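Local coordinates for protein 1H-3-hydroxy-4-oxoquinoline 2,4-dioxygenase (Pseudomonas putida, PDB 3IBT) that catalyses the cofactor-independent 2,4-dioxygenation of 3-hydroxy-1H-quinolin-4-one, cleaving the ring with O2 to give N-formylanthranilate and carbon monoxide, at residues Gly136-Pro139 / Thr140-Val143; Gln147-Phe150 / Asp151-Glu155. All coordinates share one frame; numbering follows the deposited sequence.

Interaction 1. Residues Gly136-Pro139 / Thr140-Val143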
loop_
_atom_site.group_PDB
_atom_site.type_symbol
_atom_site.label_atom_id
_atom_site.label_comp_id
_atom_site.label_asym_id
_atom_site.label_seq_id
_atom_site.Cartn_x
_atom_site.Cartn_y
_atom_site.Cartn_z
ATOM N N GLY A 136 15.680 -8.613 -7.481
ATOM C CA GLY A 136 15.606 -7.781 -6.310
ATOM C C GLY A 136 16.479 -8.058 -5.092
ATOM O O GLY A 136 16.853 -7.108 -4.405
ATOM N N GLN A 137 16.811 -9.318 -4.787
ATOM C CA GLN A 137 17.490 -9.601 -3.510
ATOM C C GLN A 137 18.984 -9.836 -3.657
ATOM O O GLN A 137 19.690 -10.094 -2.669
ATOM C CB GLN A 137 16.868 -10.784 -2.777
ATOM C CG GLN A 137 15.423 -10.590 -2.383
ATOM C CD GLN A 137 14.791 -11.866 -1.837
ATOM O OE1 GLN A 137 15.319 -12.459 -0.897
ATOM N NE2 GLN A 137 13.672 -12.304 -2.439
ATOM N N HIS A 138 19.446 -9.733 -4.901
ATOM C CA HIS A 138 20.831 -9.962 -5.285
ATOM C C HIS A 138 21.778 -8.937 -4.675
ATOM O O HIS A 138 21.784 -7.787 -5.114
ATOM C CB HIS A 138 20.900 -9.867 -6.795
ATOM C CG HIS A 138 22.193 -10.330 -7.366
ATOM N ND1 HIS A 138 23.354 -9.598 -7.262
ATOM C CD2 HIS A 138 22.507 -11.442 -8.065
ATOM C CE1 HIS A 138 24.333 -10.244 -7.867
ATOM N NE2 HIS A 138 23.847 -11.367 -8.364
ATOM N N PRO A 139 22.618 -9.357 -3.698
ATOM C CA PRO A 139 23.462 -8.449 -2.901
ATOM C C PRO A 139 24.331 -7.461 -3.682
ATOM O O PRO A 139 24.702 -6.360 -3.150
ATOM C CB PRO A 139 24.361 -9.399 -2.091
ATOM C CG PRO A 139 24.139 -10.737 -2.650
ATOM C CD PRO A 139 22.806 -10.759 -3.285
ATOM N N THR A 140 24.646 -7.836 -4.928
ATOM C CA THR A 140 25.576 -7.045 -5.711
ATOM C C THR A 140 24.873 -6.282 -6.817
ATOM O O THR A 140 25.417 -5.310 -7.334
ATOM C CB THR A 140 26.662 -7.940 -6.334
ATOM O OG1 THR A 140 26.607 -9.266 -5.696
ATOM C CG2 THR A 140 28.127 -7.302 -6.171
ATOM N N GLU A 141 23.669 -6.721 -7.182
ATOM C CA GLU A 141 22.962 -6.139 -8.327
ATOM C C GLU A 141 21.472 -5.955 -8.093
ATOM O O GLU A 141 20.656 -5.987 -9.032
ATOM C CB GLU A 141 23.197 -6.968 -9.585
ATOM C CG GLU A 141 24.541 -6.690 -10.264
ATOM C CD GLU A 141 24.476 -6.854 -11.777
ATOM O OE1 GLU A 141 23.349 -6.690 -12.345
ATOM O OE2 GLU A 141 25.551 -7.137 -12.387
ATOM N N TYR A 142 21.136 -5.734 -6.826
ATOM C CA TYR A 142 19.776 -5.406 -6.434
ATOM C C TYR A 142 19.207 -4.250 -7.245
ATOM O O TYR A 142 18.042 -4.257 -7.560
ATOM C CB TYR A 142 19.669 -5.140 -4.924
ATOM C CG TYR A 142 20.501 -3.990 -4.379
ATOM C CD1 TYR A 142 19.988 -2.681 -4.334
ATOM C CD2 TYR A 142 21.781 -4.217 -3.863
ATOM C CE1 TYR A 142 20.744 -1.614 -3.816
ATOM C CE2 TYR A 142 22.557 -3.156 -3.332
ATOM C CZ TYR A 142 22.032 -1.857 -3.311
ATOM O OH TYR A 142 22.797 -0.819 -2.798
ATOM N N VAL A 143 20.036 -3.277 -7.601
ATOM C CA VAL A 143 19.639 -2.167 -8.475
ATOM C C VAL A 143 18.982 -2.594 -9.792
ATOM O O VAL A 143 17.852 -2.191 -10.070
ATOM C CB VAL A 143 20.825 -1.248 -8.749
ATOM C CG1 VAL A 143 21.118 -0.429 -7.511
ATOM C CG2 VAL A 143 22.083 -2.073 -9.134
#
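Around the imidazole of H138, E141 N and T140 CA lie at the edge beside ND1, close to the ring plane. T140 N approaches obliquely, 27° out of that plane. The phenol of Y142 is likewise met at its edge, where P139 O lies 3.7 Å from Y142 CD2 and H138 O is also near the ring plane. With its CG anti to the backbone N (chi1 -169°), the H138 side chain folds forward over the amides that follow it. There ND1 accepts a hydrogen bond from T140 N at 3.2 Å and a weak, strongly bent one from E141 N at 2.9 Å. Such acceptance is consistent with an ND1 that carries no proton. The same E141 amide also reaches H138 O at 3.0 Å, approaching from above the carbonyl plane, so its single N-H is shared between the main chain and the ring of one histidine. T140 OG1 rests against the imidazole carbon CE1 at 3.3 Å, while the first part of the E141 side chain runs alongside the ring and its carboxylate leads away. On the other side of the turn Y142 CB packs against two carbonyl oxygens, 3.4 Å from H138 O and 3.5 Å from G136 O. Before the turn, Q137 NE2 bonds to L133 O and E186 OE1; Y142 touches Q179, so helix 175-192 lies against both ends of this surface bend. The backbone of H138 to E141 meets the definition of a type I beta turn, with proline at its second position and the histidine ring supplying an additional acceptor, and it links helix 127-135 to helix 142-154.

Interaction 2. Residues Gln147-Phe150 / Asp151-Glu155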
loop_
_atom_site.group_PDB
_atom_site.type_symbol
_atom_site.label_atom_id
_atom_site.label_comp_id
_atom_site.label_asym_id
_atom_site.label_seq_id
_atom_site.Cartn_x
_atom_site.Cartn_y
_atom_site.Cartn_z
ATOM N N GLN A 147 15.448 -1.740 -10.862
ATOM C CA GLN A 147 15.215 -0.977 -12.077
ATOM C C GLN A 147 14.192 -1.690 -12.923
ATOM O O GLN A 147 13.389 -1.056 -13.585
ATOM C CB GLN A 147 16.500 -0.802 -12.872
ATOM C CG GLN A 147 16.381 0.219 -13.971
ATOM C CD GLN A 147 16.186 1.585 -13.410
ATOM O OE1 GLN A 147 17.029 2.072 -12.674
ATOM N NE2 GLN A 147 15.065 2.218 -13.737
ATOM N N SER A 148 14.219 -3.013 -12.876
ATOM C CA SER A 148 13.310 -3.813 -13.657
ATOM C C SER A 148 11.837 -3.428 -13.442
ATOM O O SER A 148 11.120 -3.161 -14.410
ATOM C CB SER A 148 13.497 -5.264 -13.321
ATOM O OG SER A 148 12.424 -5.967 -13.921
ATOM N N PHE A 149 11.417 -3.418 -12.173
ATOM C CA PHE A 149 10.126 -2.897 -11.737
ATOM C C PHE A 149 9.849 -1.482 -12.262
ATOM O O PHE A 149 8.790 -1.235 -12.862
ATOM C CB PHE A 149 10.021 -2.894 -10.201
ATOM C CG PHE A 149 9.622 -4.226 -9.606
ATOM C CD1 PHE A 149 10.523 -4.947 -8.819
ATOM C CD2 PHE A 149 8.356 -4.759 -9.841
ATOM C CE1 PHE A 149 10.175 -6.171 -8.282
ATOM C CE2 PHE A 149 7.995 -6.001 -9.308
ATOM C CZ PHE A 149 8.887 -6.697 -8.528
ATOM N N PHE A 150 10.785 -0.556 -12.039
ATOM C CA PHE A 150 10.587 0.825 -12.477
ATOM C C PHE A 150 10.174 0.903 -13.929
ATOM O O PHE A 150 9.171 1.526 -14.244
ATOM C CB PHE A 150 11.848 1.650 -12.314
ATOM C CG PHE A 150 12.233 1.942 -10.878
ATOM C CD1 PHE A 150 11.399 1.622 -9.811
ATOM C CD2 PHE A 150 13.440 2.588 -10.598
ATOM C CE1 PHE A 150 11.781 1.924 -8.485
ATOM C CE2 PHE A 150 13.812 2.893 -9.293
ATOM C CZ PHE A 150 12.980 2.560 -8.239
ATOM N N ASP A 151 10.947 0.271 -14.811
ATOM C CA ASP A 151 10.675 0.319 -16.244
ATOM C C ASP A 151 9.222 -0.102 -16.465
ATOM O O ASP A 151 8.490 0.492 -17.277
ATOM C CB ASP A 151 11.629 -0.605 -17.015
ATOM C CG ASP A 151 13.081 -0.066 -17.078
ATOM O OD1 ASP A 151 13.349 0.865 -17.875
ATOM O OD2 ASP A 151 13.974 -0.591 -16.359
ATOM N N GLU A 152 8.806 -1.106 -15.698
ATOM C CA GLU A 152 7.465 -1.646 -15.777
ATOM C C GLU A 152 6.450 -0.684 -15.161
ATOM O O GLU A 152 5.619 -0.107 -15.860
ATOM C CB GLU A 152 7.399 -3.000 -15.083
ATOM C CG GLU A 152 5.980 -3.582 -15.062
ATOM C CD GLU A 152 5.927 -4.961 -14.402
ATOM O OE1 GLU A 152 6.730 -5.849 -14.797
ATOM O OE2 GLU A 152 5.082 -5.155 -13.488
ATOM N N TRP A 153 6.525 -0.524 -13.847
ATOM C CA TRP A 153 5.683 0.412 -13.119
ATOM C C TRP A 153 5.450 1.755 -13.829
ATOM O O TRP A 153 4.303 2.288 -13.839
ATOM C CB TRP A 153 6.283 0.629 -11.732
ATOM C CG TRP A 153 6.124 -0.579 -10.819
ATOM C CD1 TRP A 153 5.293 -1.653 -11.015
ATOM C CD2 TRP A 153 6.773 -0.802 -9.559
ATOM N NE1 TRP A 153 5.387 -2.531 -9.966
ATOM C CE2 TRP A 153 6.283 -2.039 -9.051
ATOM C CE3 TRP A 153 7.702 -0.079 -8.804
ATOM C CZ2 TRP A 153 6.720 -2.584 -7.829
ATOM C CZ3 TRP A 153 8.119 -0.610 -7.587
ATOM C CH2 TRP A 153 7.633 -1.854 -7.114
ATOM N N ALA A 154 6.516 2.291 -14.442
ATOM C CA ALA A 154 6.408 3.583 -15.136
ATOM C C ALA A 154 5.665 3.557 -16.453
ATOM O O ALA A 154 5.071 4.541 -16.818
ATOM C CB ALA A 154 7.764 4.207 -15.345
ATOM N N GLU A 155 5.726 2.445 -17.177
ATOM C CA GLU A 155 5.252 2.379 -18.567
ATOM C C GLU A 155 5.625 3.623 -19.377
ATOM O O GLU A 155 6.719 4.120 -19.211
ATOM C CB GLU A 155 3.776 2.082 -18.614
ATOM C CG GLU A 155 3.444 1.224 -19.814
ATOM C CD GLU A 155 2.479 1.883 -20.771
ATOM O OE1 GLU A 155 1.865 1.160 -21.580
ATOM O OE2 GLU A 155 2.289 3.123 -20.700
#
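F149 and W153 both have CG beside the backbone N and anti to the carbonyl carbon (chi1 -83° and -72°); their spacing of four residues puts them on one side of the helix, and the shared torsion swings phenyl and indole so that they meet. The CB of F149 sits almost squarely over the six-membered ring of W153, 3.7 Å from its centroid, as a CH-pi contact. Beyond it the phenyl leans across the same indole face, its CD2 3.4 Å from W153 CZ2 and offset toward the rim. The two rings are inclined by 31°, an oblique pairing. F150 adds a looser touch, its CD1 4.2 Å from W153 CE3. Beneath these groups run the i to i+4 bonds of an alpha-helix: D151 N to Q147 O at 3.0 Å, W153 N to F149 O at 2.6 Å and A154 N to F150 O at 2.8 Å, with that from E152 N to S148 O weak. F149 packs on Q132 and L133 of helix 127-135, whose Q132 NE2 also bonds S148 OG. W153, a substrate-binding residue by similarity, stacks on the ring of H244, the probable active-site base, while F150 rests on M170 and P171 in the loop between helices 160-169 and 175-192.

Interaction 1 introduces helix 142-154 and interaction 2 finishes it: the two come in series along the chain, their centres 16 Å apart, with no touch between them. Both belong to the run of helices inserted between strands 115-119 and 207-212, the place where a cap is typically added to the alpha/beta-hydrolase sheet. At the start of the helix, 136-143 is a surface turn 23 Å from the centre of the chain. By its end, 147-155 is partly buried at 17 Å and carries a probable substrate-binding tryptophan next to the probable active-site histidine. One helix thus spans from the solvent-facing rim of the cap to the probable catalytic pocket.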